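Local coordinates for Lmo0651 protein (Listeria monocytogenes serovar 1/2a, PDB 6EP3) that controls expression of the agr system and mediates virulence, probably by binding regulatory DNA as a GntR-family transcription factor, at residues Arg176-Lys181 against Phe206-Ile211; Asn128-His133 against Asn168-Val173; Lys109-Met114 against Gln185-Leu190; His134-Cys139 against Lys181-Ile186. All blocks are in the same frame, centred on the assembly; numbering follows the deposited sequence.

Chain order begins with interaction 3, which opens on helix 107-123 and closes on helix 173-192. Interaction 2 is nested inside that loop: it opens on helix 126-142 and closes at the turn before helix 173-192. Interaction 4 begins immediately after the first segment of interaction 2, crosses it, and finishes on the same part of helix 173-192 as interaction 3, sharing Q185 and I186. Interaction 1 opens once interaction 2 has closed, crosses interactions 3 and 4, and brings in helix 195-219. Helix 173-192 is thus fastened to helices 107-123, 126-142 and 195-219 of the FCD-type helical domain, with interactions 3 and 4 centred about 6 Å apart.

Interaction 1. Residues Arg176-Lys181 against Phe206-Ile211; sequences REWTNK and FAELTI
W178 lays the six-membered half of its indole against the aliphatic stem of E208, with W178 CH2 3.3 Å from E208 CB. The pair joins the two consecutive helices 173-192 and 195-219, a helical hairpin within the FCD-type bundle. One face of the indole carries the stem: E208 CG stands 3.9 Å from the centroid of the W178 six-membered ring and 21° off the ring normal, which meets the geometry of a CH-pi contact. That position follows from the torsions of the glutamate. Its CG is anti to the backbone N (chi1 178°) and the chain then bends at chi2: CG lies over the face, CB comes to the rim at CH2, and the carboxylate leads away. There E208 OE2 takes a hydrogen bond from NE2 of Q212, one turn further along its own helix. The second touch is slighter, between T179 OG1 and L209 CD2 at 3.9 Å, where the two side chains cross at about a right angle. In the next shell H133 of helix 126-142 packs on both T179 and L209, and M169 also reaches L209. Helix 173-192 is also bonded to its other neighbours: R176 NH1 to F170 O, and N180 OD1 to Y129 OH. T179 OG1 is itself hydrogen-bonded to I175 O, and it lies in the plane of the W178 indole at its edge, 3.9 Å from W178 CE3.

Interaction 2. Residues Asn128-His133 against Asn168-Val173; sequences NYFDAH and NMFKSV. With EDO (1,2-ethanediol), chain N; EDO (1,2-ethanediol), chain L.
F170 presents one face of its phenyl ring to the edge of Y129, with F170 CD1 3.5 Å from Y129 CE2. The ring centroids of these two residues are 5.2 Å apart and their planes meet at 69°, which defines a T-shaped pair. The far rim of F170 serves two further rings, so the four residues form an aromatic cluster. F130 meets it rim to rim, with F130 CE1 3.5 Å from F170 CE2 and neither ring over the face of the other. H133 makes an offset edge-to-face pair in which the edge of F170 is directed at the imidazole face; F170 CZ lies 3.8 Å from H133 CD2, and the planes are 66° apart. F170 points at helix 126-142, and with CG anti to the carbonyl carbon (chi1 -62°) its ring settles among the three. Y129 OH does not end in the apolar cluster unpaired, since it is hydrogen-bonded to N180 OD1. H133 NE2 makes a hydrogen bond of 2.9 Å with O1 of a bound 1,2-ethanediol, probably from the crystallisation liquor, which is also hydrogen-bonded to H134 NE2 and Y80 OH. Through F170 the loop before helix 173-192 packs on helix 126-142: T179 of helix 173-192 packs on Y129, H133 and F170, helix 107-123 backs the cluster through M117 and S121, and L209 of helix 195-219 covers H133.

Interaction 3. Residues Lys109-Met114 against Gln185-Leu190; sequences KLYARM and QIYELL. With SO4 (sulfate ion), chain O.
Y187 and Y111 form the close part of this contact, with Y111 CD1 3.5 Å from Y187 CE2. Y111 CD1 sits over one face of the Y187 ring, displaced toward its rim, and the two ring planes are inclined at 48°, so the pair is oblique, neither a stack nor edge-to-face. Y111 CB is over the same ring, 4.1 Å from the Y187 centroid and 27° off the normal, a CH-pi contact. Y187 points at helix 107-123, and its CG, anti to the backbone N, carries the ring against Y111, which comes in from the flank; both are partly exposed. Deeper in, the fit is apolar and more widely spaced: L110 CD2 lies 4.0 Å from L190 CD1 and 4.2 Å from Y187 CD1, at the edge of the Y187 ring. Helices 107-123 and 173-192 belong to the antiparallel bundle of the FCD-type domain, and these two segments run at 164° with a closest axis approach of 10.2 Å. At this spacing the Y111 and Y187 rings and L110 with L190 span the interface. F136 and L140 of helix 126-142, together with F143 of the following loop, cover L110 on the buried side. On the far side of helix 107-123, where R113 is partly exposed, the edge of its guanidinium meets a sulfate, probably from the crystallisation liquor: R113 NE and R113 NH2 each donate to sulfate O4 at 3.2 Å. The remaining nitrogen, R113 NH1, donates to R135 O.

Interaction 4. Residues His134-Cys139 against Lys181-Ile186; sequences HRFILC and KKSNQI. With EDO (1,2-ethanediol), chain L.
F136 offers one face of its ring to S183, whose CB stands 3.8 Å from the F136 centroid and 21° off the ring normal, a CH-pi contact offset toward the rim. The second flat group, H134, stacks with F157 of helix 147-163 and meets the F130 ring. At the H134 ring edge, NE2 is 3.1 Å from O2 of a bound 1,2-ethanediol, a hydrogen bond. At the tip of the phenyl ring F136 CZ comes within 3.4 Å of S183 O, and I186 CG2 approaches F136 CZ obliquely at 4.4 Å. F136 points at helix 173-192, and CG anti to the backbone N (chi1 178°) carries its ring onto S183. S183 turns its hydroxyl back onto its own helix, where OG is hydrogen-bonded to T179 O. This buried polar atom is therefore satisfied beside an aromatic face. L110 and M117 of helix 107-123 also pack on F136, while I202 and T201 of helix 195-219 flank I186. H133 and Y80 bind the same diol as H134, probably a crystallisation additive. Its place among these helices is consistent with the ligand-binding cavity known inside the helical domains of some FCD regulators.

Interaction 1. Residues Arg176-Lys181 against Phe206-Ile211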
# COMPACT_ATOMS: atom_id res chain seq x y z
N ARG B 176 -15.60 23.39 0.29
CA ARG B 176 -16.06 22.48 -0.75
C ARG B 176 -16.00 23.14 -2.12
O ARG B 176 -15.53 22.53 -3.10
CB ARG B 176 -17.48 22.00 -0.45
CG ARG B 176 -17.57 21.01 0.68
CD ARG B 176 -18.76 20.10 0.51
NE ARG B 176 -20.00 20.83 0.23
CZ ARG B 176 -20.83 21.27 1.17
NH1 ARG B 176 -20.54 21.08 2.45
NH2 ARG B 176 -21.94 21.92 0.83
N GLU B 177 -16.47 24.38 -2.22
CA GLU B 177 -16.49 25.07 -3.50
C GLU B 177 -15.09 25.39 -3.98
O GLU B 177 -14.80 25.31 -5.18
CB GLU B 177 -17.33 26.34 -3.40
CG GLU B 177 -18.82 26.07 -3.30
CD GLU B 177 -19.64 27.33 -3.14
OE1 GLU B 177 -19.04 28.41 -2.98
OE2 GLU B 177 -20.88 27.23 -3.17
N TRP B 178 -14.19 25.74 -3.05
CA TRP B 178 -12.80 25.96 -3.44
C TRP B 178 -12.17 24.68 -3.97
O TRP B 178 -11.45 24.71 -4.98
CB TRP B 178 -12.01 26.50 -2.24
CG TRP B 178 -10.60 26.82 -2.57
CD1 TRP B 178 -10.11 28.01 -3.02
CD2 TRP B 178 -9.48 25.94 -2.47
NE1 TRP B 178 -8.75 27.93 -3.21
CE2 TRP B 178 -8.34 26.67 -2.88
CE3 TRP B 178 -9.32 24.61 -2.08
CZ2 TRP B 178 -7.07 26.10 -2.90
CZ3 TRP B 178 -8.06 24.05 -2.10
CH2 TRP B 178 -6.95 24.79 -2.52
N THR B 179 -12.43 23.55 -3.31
CA THR B 179 -11.89 22.28 -3.78
C THR B 179 -12.46 21.90 -5.15
O THR B 179 -11.74 21.39 -6.01
CB THR B 179 -12.16 21.18 -2.76
OG1 THR B 179 -11.71 21.61 -1.47
CG2 THR B 179 -11.44 19.89 -3.13
N ASN B 180 -13.75 22.16 -5.36
CA ASN B 180 -14.35 21.89 -6.67
C ASN B 180 -13.72 22.77 -7.75
O ASN B 180 -13.42 22.29 -8.85
CB ASN B 180 -15.86 22.12 -6.62
CG ASN B 180 -16.57 21.16 -5.69
OD1 ASN B 180 -15.99 20.19 -5.20
ND2 ASN B 180 -17.86 21.41 -5.45
N LYS B 181 -13.50 24.05 -7.44
CA LYS B 181 -12.86 24.95 -8.40
C LYS B 181 -11.44 24.49 -8.71
O LYS B 181 -11.01 24.53 -9.87
CB LYS B 181 -12.85 26.38 -7.85
CG LYS B 181 -11.94 27.33 -8.63
CD LYS B 181 -12.06 28.76 -8.13
CE LYS B 181 -11.39 28.94 -6.77
NZ LYS B 181 -11.62 30.30 -6.21
N PHE B 206 -3.33 20.50 -2.34
CA PHE B 206 -2.93 19.68 -1.20
C PHE B 206 -2.41 20.53 -0.05
O PHE B 206 -2.68 20.24 1.12
CB PHE B 206 -1.90 18.64 -1.64
CG PHE B 206 -2.50 17.39 -2.22
CD1 PHE B 206 -2.97 16.38 -1.40
CD2 PHE B 206 -2.62 17.25 -3.59
CE1 PHE B 206 -3.53 15.24 -1.94
CE2 PHE B 206 -3.18 16.11 -4.14
CZ PHE B 206 -3.64 15.10 -3.31
N ALA B 207 -1.68 21.60 -0.36
CA ALA B 207 -1.16 22.47 0.70
C ALA B 207 -2.29 23.15 1.45
O ALA B 207 -2.27 23.22 2.69
CB ALA B 207 -0.21 23.51 0.11
N GLU B 208 -3.30 23.63 0.73
CA GLU B 208 -4.42 24.28 1.40
C GLU B 208 -5.22 23.28 2.22
O GLU B 208 -5.66 23.59 3.33
CB GLU B 208 -5.31 24.99 0.38
CG GLU B 208 -6.53 25.66 0.97
CD GLU B 208 -6.18 26.71 2.00
OE1 GLU B 208 -5.13 27.37 1.84
OE2 GLU B 208 -6.95 26.88 2.97
N LEU B 209 -5.40 22.06 1.70
CA LEU B 209 -6.14 21.08 2.49
C LEU B 209 -5.34 20.60 3.70
O LEU B 209 -5.93 20.27 4.73
CB LEU B 209 -6.55 19.89 1.62
CG LEU B 209 -7.51 20.24 0.48
CD1 LEU B 209 -7.66 19.08 -0.49
CD2 LEU B 209 -8.86 20.64 1.06
N THR B 210 -4.01 20.63 3.62
CA THR B 210 -3.18 20.34 4.79
C THR B 210 -3.33 21.42 5.85
O THR B 210 -3.48 21.14 7.04
CB THR B 210 -1.71 20.22 4.37
OG1 THR B 210 -1.56 19.11 3.47
CG2 THR B 210 -0.81 20.03 5.57
N ILE B 211 -3.30 22.69 5.41
CA ILE B 211 -3.55 23.79 6.33
C ILE B 211 -4.90 23.61 7.01
O ILE B 211 -5.02 23.77 8.23
CB ILE B 211 -3.46 25.14 5.59
CG1 ILE B 211 -2.01 25.60 5.48
CG2 ILE B 211 -4.28 26.20 6.31
CD1 ILE B 211 -1.44 26.09 6.79

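Interaction 2. Residues Asn128-His133 against Asn168-Val173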
# COMPACT_ATOMS: atom_id res chain seq x y z
N ASN B 128 -20.90 11.32 0.38
CA ASN B 128 -20.73 11.13 -1.05
C ASN B 128 -19.78 12.16 -1.65
O ASN B 128 -19.05 11.84 -2.58
CB ASN B 128 -22.09 11.16 -1.75
CG ASN B 128 -22.84 9.86 -1.61
OD1 ASN B 128 -22.25 8.78 -1.72
ND2 ASN B 128 -24.14 9.94 -1.37
N TYR B 129 -19.75 13.38 -1.10
CA TYR B 129 -18.79 14.36 -1.57
C TYR B 129 -17.36 13.95 -1.24
O TYR B 129 -16.45 14.11 -2.07
CB TYR B 129 -19.09 15.74 -0.98
CG TYR B 129 -18.08 16.78 -1.40
CD1 TYR B 129 -18.18 17.42 -2.63
CD2 TYR B 129 -17.03 17.12 -0.57
CE1 TYR B 129 -17.25 18.37 -3.01
CE2 TYR B 129 -16.09 18.06 -0.94
CZ TYR B 129 -16.20 18.68 -2.16
OH TYR B 129 -15.26 19.62 -2.53
N PHE B 130 -17.13 13.44 -0.03
CA PHE B 130 -15.82 12.91 0.33
C PHE B 130 -15.41 11.79 -0.61
O PHE B 130 -14.29 11.77 -1.14
CB PHE B 130 -15.84 12.42 1.78
CG PHE B 130 -14.51 12.48 2.49
CD1 PHE B 130 -13.63 13.53 2.27
CD2 PHE B 130 -14.15 11.49 3.39
CE1 PHE B 130 -12.41 13.58 2.93
CE2 PHE B 130 -12.94 11.54 4.06
CZ PHE B 130 -12.06 12.58 3.83
N ASP B 131 -16.32 10.84 -0.85
CA ASP B 131 -16.03 9.73 -1.76
C ASP B 131 -15.73 10.23 -3.17
O ASP B 131 -14.83 9.71 -3.84
CB ASP B 131 -17.21 8.76 -1.79
CG ASP B 131 -17.38 8.00 -0.49
OD1 ASP B 131 -16.45 8.04 0.35
OD2 ASP B 131 -18.45 7.39 -0.30
N ALA B 132 -16.46 11.25 -3.63
CA ALA B 132 -16.27 11.76 -4.99
C ALA B 132 -14.94 12.50 -5.12
O ALA B 132 -14.26 12.39 -6.15
CB ALA B 132 -17.44 12.68 -5.36
N HIS B 133 -14.57 13.27 -4.10
CA HIS B 133 -13.24 13.88 -4.05
C HIS B 133 -12.16 12.81 -4.13
O HIS B 133 -11.18 12.95 -4.88
CB HIS B 133 -13.14 14.70 -2.76
CG HIS B 133 -11.79 15.29 -2.50
ND1 HIS B 133 -11.11 16.04 -3.44
CD2 HIS B 133 -11.00 15.25 -1.40
CE1 HIS B 133 -9.95 16.43 -2.93
NE2 HIS B 133 -9.86 15.96 -1.69
N ASN B 168 -14.87 16.43 8.18
CA ASN B 168 -15.47 17.62 8.79
C ASN B 168 -15.01 18.90 8.13
O ASN B 168 -15.75 19.90 8.12
CB ASN B 168 -15.16 17.64 10.29
CG ASN B 168 -15.81 16.50 11.04
OD1 ASN B 168 -16.57 15.72 10.47
ND2 ASN B 168 -15.51 16.39 12.33
N MET B 169 -13.80 18.90 7.56
CA MET B 169 -13.31 20.04 6.81
C MET B 169 -14.28 20.45 5.71
O MET B 169 -14.49 21.65 5.45
CB MET B 169 -11.94 19.69 6.22
CG MET B 169 -11.32 20.70 5.30
SD MET B 169 -9.84 19.98 4.55
CE MET B 169 -10.34 18.29 4.33
N PHE B 170 -14.92 19.48 5.07
CA PHE B 170 -15.85 19.76 3.98
C PHE B 170 -17.26 20.08 4.48
O PHE B 170 -18.18 20.19 3.66
CB PHE B 170 -15.87 18.58 3.01
CG PHE B 170 -14.54 18.33 2.36
CD1 PHE B 170 -13.96 19.29 1.54
CD2 PHE B 170 -13.86 17.14 2.57
CE1 PHE B 170 -12.73 19.07 0.94
CE2 PHE B 170 -12.63 16.92 1.98
CZ PHE B 170 -12.06 17.88 1.16
N LYS B 171 -17.45 20.25 5.79
CA LYS B 171 -18.69 20.84 6.26
C LYS B 171 -18.81 22.30 5.84
O LYS B 171 -19.91 22.84 5.80
CB LYS B 171 -18.80 20.72 7.78
CG LYS B 171 -18.97 19.30 8.28
CD LYS B 171 -19.11 19.23 9.79
CE LYS B 171 -19.36 17.81 10.25
NZ LYS B 171 -19.37 17.69 11.74
N SER B 172 -17.68 22.94 5.52
CA SER B 172 -17.68 24.31 5.03
C SER B 172 -17.99 24.32 3.54
O SER B 172 -17.26 23.72 2.74
CB SER B 172 -16.33 24.97 5.29
OG SER B 172 -16.10 26.02 4.36
N VAL B 173 -19.08 25.00 3.18
CA VAL B 173 -19.42 25.16 1.77
C VAL B 173 -18.31 25.90 1.04
O VAL B 173 -18.03 25.61 -0.13
CB VAL B 173 -20.77 25.91 1.64
CG1 VAL B 173 -20.96 26.45 0.23
CG2 VAL B 173 -21.92 25.00 2.07
C1 EDO N . -20.28 27.60 5.71
O1 EDO N . -20.34 26.43 4.88
C2 EDO N . -18.84 28.08 5.78
O2 EDO N . -18.39 28.43 4.47
C1 EDO L . -7.68 14.44 0.30
O1 EDO L . -8.24 15.70 0.67
C2 EDO L . -7.71 13.52 1.52
O2 EDO L . -9.07 13.38 1.96

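Interaction 3. Residues Lys109-Met114 against Gln185-Leu190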
# COMPACT_ATOMS: atom_id res chain seq x y z
N LYS B 109 -13.57 10.86 -18.04
CA LYS B 109 -13.86 10.29 -16.73
C LYS B 109 -13.52 11.27 -15.62
O LYS B 109 -14.27 11.39 -14.64
CB LYS B 109 -13.09 8.98 -16.56
CG LYS B 109 -13.61 8.10 -15.43
CD LYS B 109 -12.89 6.76 -15.39
CE LYS B 109 -11.42 6.94 -15.04
NZ LYS B 109 -10.73 5.65 -14.75
N LEU B 110 -12.41 11.98 -15.76
CA LEU B 110 -12.03 12.96 -14.75
C LEU B 110 -13.05 14.08 -14.66
O LEU B 110 -13.41 14.53 -13.57
CB LEU B 110 -10.64 13.52 -15.06
CG LEU B 110 -9.95 14.38 -14.00
CD1 LEU B 110 -9.46 13.51 -12.85
CD2 LEU B 110 -8.81 15.14 -14.62
N TYR B 111 -13.53 14.55 -15.82
CA TYR B 111 -14.57 15.57 -15.82
C TYR B 111 -15.83 15.06 -15.14
O TYR B 111 -16.45 15.79 -14.35
CB TYR B 111 -14.86 16.00 -17.26
CG TYR B 111 -15.80 17.17 -17.40
CD1 TYR B 111 -15.35 18.46 -17.18
CD2 TYR B 111 -17.12 16.98 -17.77
CE1 TYR B 111 -16.20 19.54 -17.31
CE2 TYR B 111 -17.98 18.06 -17.90
CZ TYR B 111 -17.52 19.33 -17.67
OH TYR B 111 -18.37 20.41 -17.80
N ALA B 112 -16.20 13.81 -15.40
CA ALA B 112 -17.37 13.24 -14.74
C ALA B 112 -17.18 13.19 -13.22
O ALA B 112 -18.12 13.47 -12.47
CB ALA B 112 -17.67 11.85 -15.29
N ARG B 113 -15.98 12.83 -12.77
CA ARG B 113 -15.72 12.76 -11.33
C ARG B 113 -15.77 14.14 -10.68
O ARG B 113 -16.34 14.31 -9.59
CB ARG B 113 -14.36 12.11 -11.06
CG ARG B 113 -14.15 10.74 -11.70
CD ARG B 113 -14.45 9.61 -10.72
NE ARG B 113 -14.49 8.30 -11.38
CZ ARG B 113 -13.55 7.37 -11.24
NH1 ARG B 113 -12.49 7.58 -10.47
NH2 ARG B 113 -13.68 6.21 -11.87
N MET B 114 -15.17 15.14 -11.33
CA MET B 114 -15.25 16.51 -10.83
C MET B 114 -16.70 16.98 -10.77
O MET B 114 -17.11 17.65 -9.81
CB MET B 114 -14.42 17.44 -11.72
CG MET B 114 -14.42 18.90 -11.29
SD MET B 114 -15.79 19.83 -12.03
CE MET B 114 -15.62 19.39 -13.76
N GLN B 185 -9.96 23.37 -12.28
CA GLN B 185 -8.76 23.99 -12.82
C GLN B 185 -7.74 22.94 -13.23
O GLN B 185 -7.08 23.06 -14.27
CB GLN B 185 -8.15 24.93 -11.77
CG GLN B 185 -8.59 26.37 -11.87
CD GLN B 185 -8.10 27.20 -10.69
OE1 GLN B 185 -7.07 26.90 -10.09
NE2 GLN B 185 -8.84 28.25 -10.36
N ILE B 186 -7.58 21.90 -12.41
CA ILE B 186 -6.66 20.82 -12.74
C ILE B 186 -7.10 20.12 -14.02
O ILE B 186 -6.29 19.87 -14.92
CB ILE B 186 -6.56 19.83 -11.56
CG1 ILE B 186 -5.77 20.47 -10.41
CG2 ILE B 186 -5.90 18.53 -11.99
CD1 ILE B 186 -6.09 19.89 -9.05
N TYR B 187 -8.40 19.81 -14.11
CA TYR B 187 -8.92 19.19 -15.33
C TYR B 187 -8.64 20.06 -16.55
O TYR B 187 -8.22 19.56 -17.60
CB TYR B 187 -10.42 18.94 -15.20
CG TYR B 187 -11.09 18.75 -16.55
CD1 TYR B 187 -11.01 17.53 -17.22
CD2 TYR B 187 -11.76 19.80 -17.18
CE1 TYR B 187 -11.60 17.35 -18.45
CE2 TYR B 187 -12.34 19.63 -18.42
CZ TYR B 187 -12.26 18.41 -19.05
OH TYR B 187 -12.85 18.23 -20.28
N GLU B 188 -8.89 21.36 -16.43
CA GLU B 188 -8.74 22.26 -17.58
C GLU B 188 -7.28 22.39 -17.99
O GLU B 188 -6.96 22.37 -19.19
CB GLU B 188 -9.33 23.63 -17.26
CG GLU B 188 -10.84 23.70 -17.40
CD GLU B 188 -11.40 25.07 -17.09
OE1 GLU B 188 -10.62 26.05 -17.10
OE2 GLU B 188 -12.62 25.17 -16.84
N LEU B 189 -6.37 22.52 -17.02
CA LEU B 189 -4.96 22.60 -17.36
C LEU B 189 -4.48 21.32 -18.02
O LEU B 189 -3.75 21.36 -19.01
CB LEU B 189 -4.13 22.92 -16.12
CG LEU B 189 -4.39 24.31 -15.53
CD1 LEU B 189 -3.74 24.43 -14.16
CD2 LEU B 189 -3.88 25.40 -16.46
N LEU B 190 -4.93 20.16 -17.51
CA LEU B 190 -4.56 18.91 -18.15
C LEU B 190 -5.09 18.84 -19.57
O LEU B 190 -4.37 18.44 -20.49
CB LEU B 190 -5.09 17.73 -17.32
CG LEU B 190 -4.36 17.45 -16.01
CD1 LEU B 190 -4.98 16.25 -15.31
CD2 LEU B 190 -2.88 17.22 -16.25
S SO4 O . -16.75 5.72 -14.39
O1 SO4 O . -15.84 5.30 -15.45
O2 SO4 O . -16.90 4.64 -13.42
O3 SO4 O . -18.04 6.06 -14.98
O4 SO4 O . -16.20 6.90 -13.72

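Interaction 4. Residues His134-Cys139 against Lys181-Ile186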
# COMPACT_ATOMS: atom_id res chain seq x y z
N HIS B 134 -12.33 11.72 -3.37
CA HIS B 134 -11.37 10.63 -3.41
C HIS B 134 -11.31 9.98 -4.78
O HIS B 134 -10.24 9.61 -5.26
CB HIS B 134 -11.72 9.59 -2.34
CG HIS B 134 -11.54 10.10 -0.94
ND1 HIS B 134 -12.00 9.41 0.16
CD2 HIS B 134 -10.94 11.21 -0.46
CE1 HIS B 134 -11.70 10.09 1.26
NE2 HIS B 134 -11.05 11.18 0.90
N ARG B 135 -12.47 9.83 -5.44
CA ARG B 135 -12.49 9.20 -6.76
C ARG B 135 -11.86 10.10 -7.82
O ARG B 135 -11.21 9.60 -8.76
CB ARG B 135 -13.92 8.84 -7.16
CG ARG B 135 -14.59 7.82 -6.25
CD ARG B 135 -14.98 6.56 -7.00
NE ARG B 135 -16.21 6.72 -7.77
CZ ARG B 135 -16.46 6.11 -8.92
NH1 ARG B 135 -15.57 5.28 -9.45
NH2 ARG B 135 -17.61 6.32 -9.55
N PHE B 136 -12.01 11.42 -7.69
CA PHE B 136 -11.28 12.35 -8.56
C PHE B 136 -9.77 12.18 -8.39
O PHE B 136 -9.01 12.11 -9.37
CB PHE B 136 -11.72 13.78 -8.25
CG PHE B 136 -10.99 14.83 -9.04
CD1 PHE B 136 -11.45 15.20 -10.29
CD2 PHE B 136 -9.86 15.44 -8.53
CE1 PHE B 136 -10.78 16.17 -11.02
CE2 PHE B 136 -9.18 16.40 -9.27
CZ PHE B 136 -9.65 16.77 -10.51
N ILE B 137 -9.32 12.12 -7.13
CA ILE B 137 -7.89 11.89 -6.89
C ILE B 137 -7.45 10.55 -7.46
O ILE B 137 -6.37 10.42 -8.05
CB ILE B 137 -7.58 12.01 -5.39
CG1 ILE B 137 -7.82 13.45 -4.92
CG2 ILE B 137 -6.16 11.57 -5.10
CD1 ILE B 137 -7.69 13.63 -3.42
N LEU B 138 -8.30 9.52 -7.33
CA LEU B 138 -7.96 8.19 -7.83
C LEU B 138 -7.85 8.19 -9.35
O LEU B 138 -7.03 7.47 -9.92
CB LEU B 138 -9.00 7.17 -7.39
CG LEU B 138 -9.00 6.71 -5.93
CD1 LEU B 138 -10.16 5.77 -5.67
CD2 LEU B 138 -7.68 6.06 -5.56
N CYS B 139 -8.70 8.96 -10.02
CA CYS B 139 -8.62 9.08 -11.47
C CYS B 139 -7.31 9.74 -11.89
O CYS B 139 -6.62 9.29 -12.82
CB CYS B 139 -9.83 9.87 -11.98
SG CYS B 139 -10.02 9.87 -13.75
N LYS B 181 -13.50 24.05 -7.44
CA LYS B 181 -12.86 24.95 -8.40
C LYS B 181 -11.44 24.49 -8.71
O LYS B 181 -11.01 24.53 -9.87
CB LYS B 181 -12.85 26.38 -7.85
CG LYS B 181 -11.94 27.33 -8.63
CD LYS B 181 -12.06 28.76 -8.13
CE LYS B 181 -11.39 28.94 -6.77
NZ LYS B 181 -11.62 30.30 -6.21
N LYS B 182 -10.71 24.04 -7.69
CA LYS B 182 -9.35 23.55 -7.92
C LYS B 182 -9.36 22.30 -8.79
O LYS B 182 -8.52 22.15 -9.68
CB LYS B 182 -8.66 23.28 -6.59
CG LYS B 182 -8.01 24.50 -5.97
CD LYS B 182 -6.77 24.91 -6.75
CE LYS B 182 -6.27 26.28 -6.31
NZ LYS B 182 -7.26 27.35 -6.62
N SER B 183 -10.30 21.39 -8.54
CA SER B 183 -10.41 20.18 -9.35
C SER B 183 -10.71 20.52 -10.80
O SER B 183 -10.12 19.94 -11.72
CB SER B 183 -11.50 19.28 -8.77
OG SER B 183 -11.34 19.13 -7.37
N ASN B 184 -11.61 21.48 -11.02
CA ASN B 184 -11.91 21.90 -12.39
C ASN B 184 -10.71 22.57 -13.04
O ASN B 184 -10.46 22.37 -14.24
CB ASN B 184 -13.12 22.84 -12.40
CG ASN B 184 -13.44 23.32 -13.79
OD1 ASN B 184 -13.98 22.58 -14.61
ND2 ASN B 184 -13.09 24.57 -14.08
N GLN B 185 -9.96 23.37 -12.28
CA GLN B 185 -8.76 23.99 -12.82
C GLN B 185 -7.74 22.94 -13.23
O GLN B 185 -7.08 23.06 -14.27
CB GLN B 185 -8.15 24.93 -11.77
CG GLN B 185 -8.59 26.37 -11.87
CD GLN B 185 -8.10 27.20 -10.69
OE1 GLN B 185 -7.07 26.90 -10.09
NE2 GLN B 185 -8.84 28.25 -10.36
N ILE B 186 -7.58 21.90 -12.41
CA ILE B 186 -6.66 20.82 -12.74
C ILE B 186 -7.10 20.12 -14.02
O ILE B 186 -6.29 19.87 -14.92
CB ILE B 186 -6.56 19.83 -11.56
CG1 ILE B 186 -5.77 20.47 -10.41
CG2 ILE B 186 -5.90 18.53 -11.99
CD1 ILE B 186 -6.09 19.89 -9.05
C1 EDO L . -7.68 14.44 0.30
O1 EDO L . -8.24 15.70 0.67
C2 EDO L . -7.71 13.52 1.52
O2 EDO L . -9.07 13.38 1.96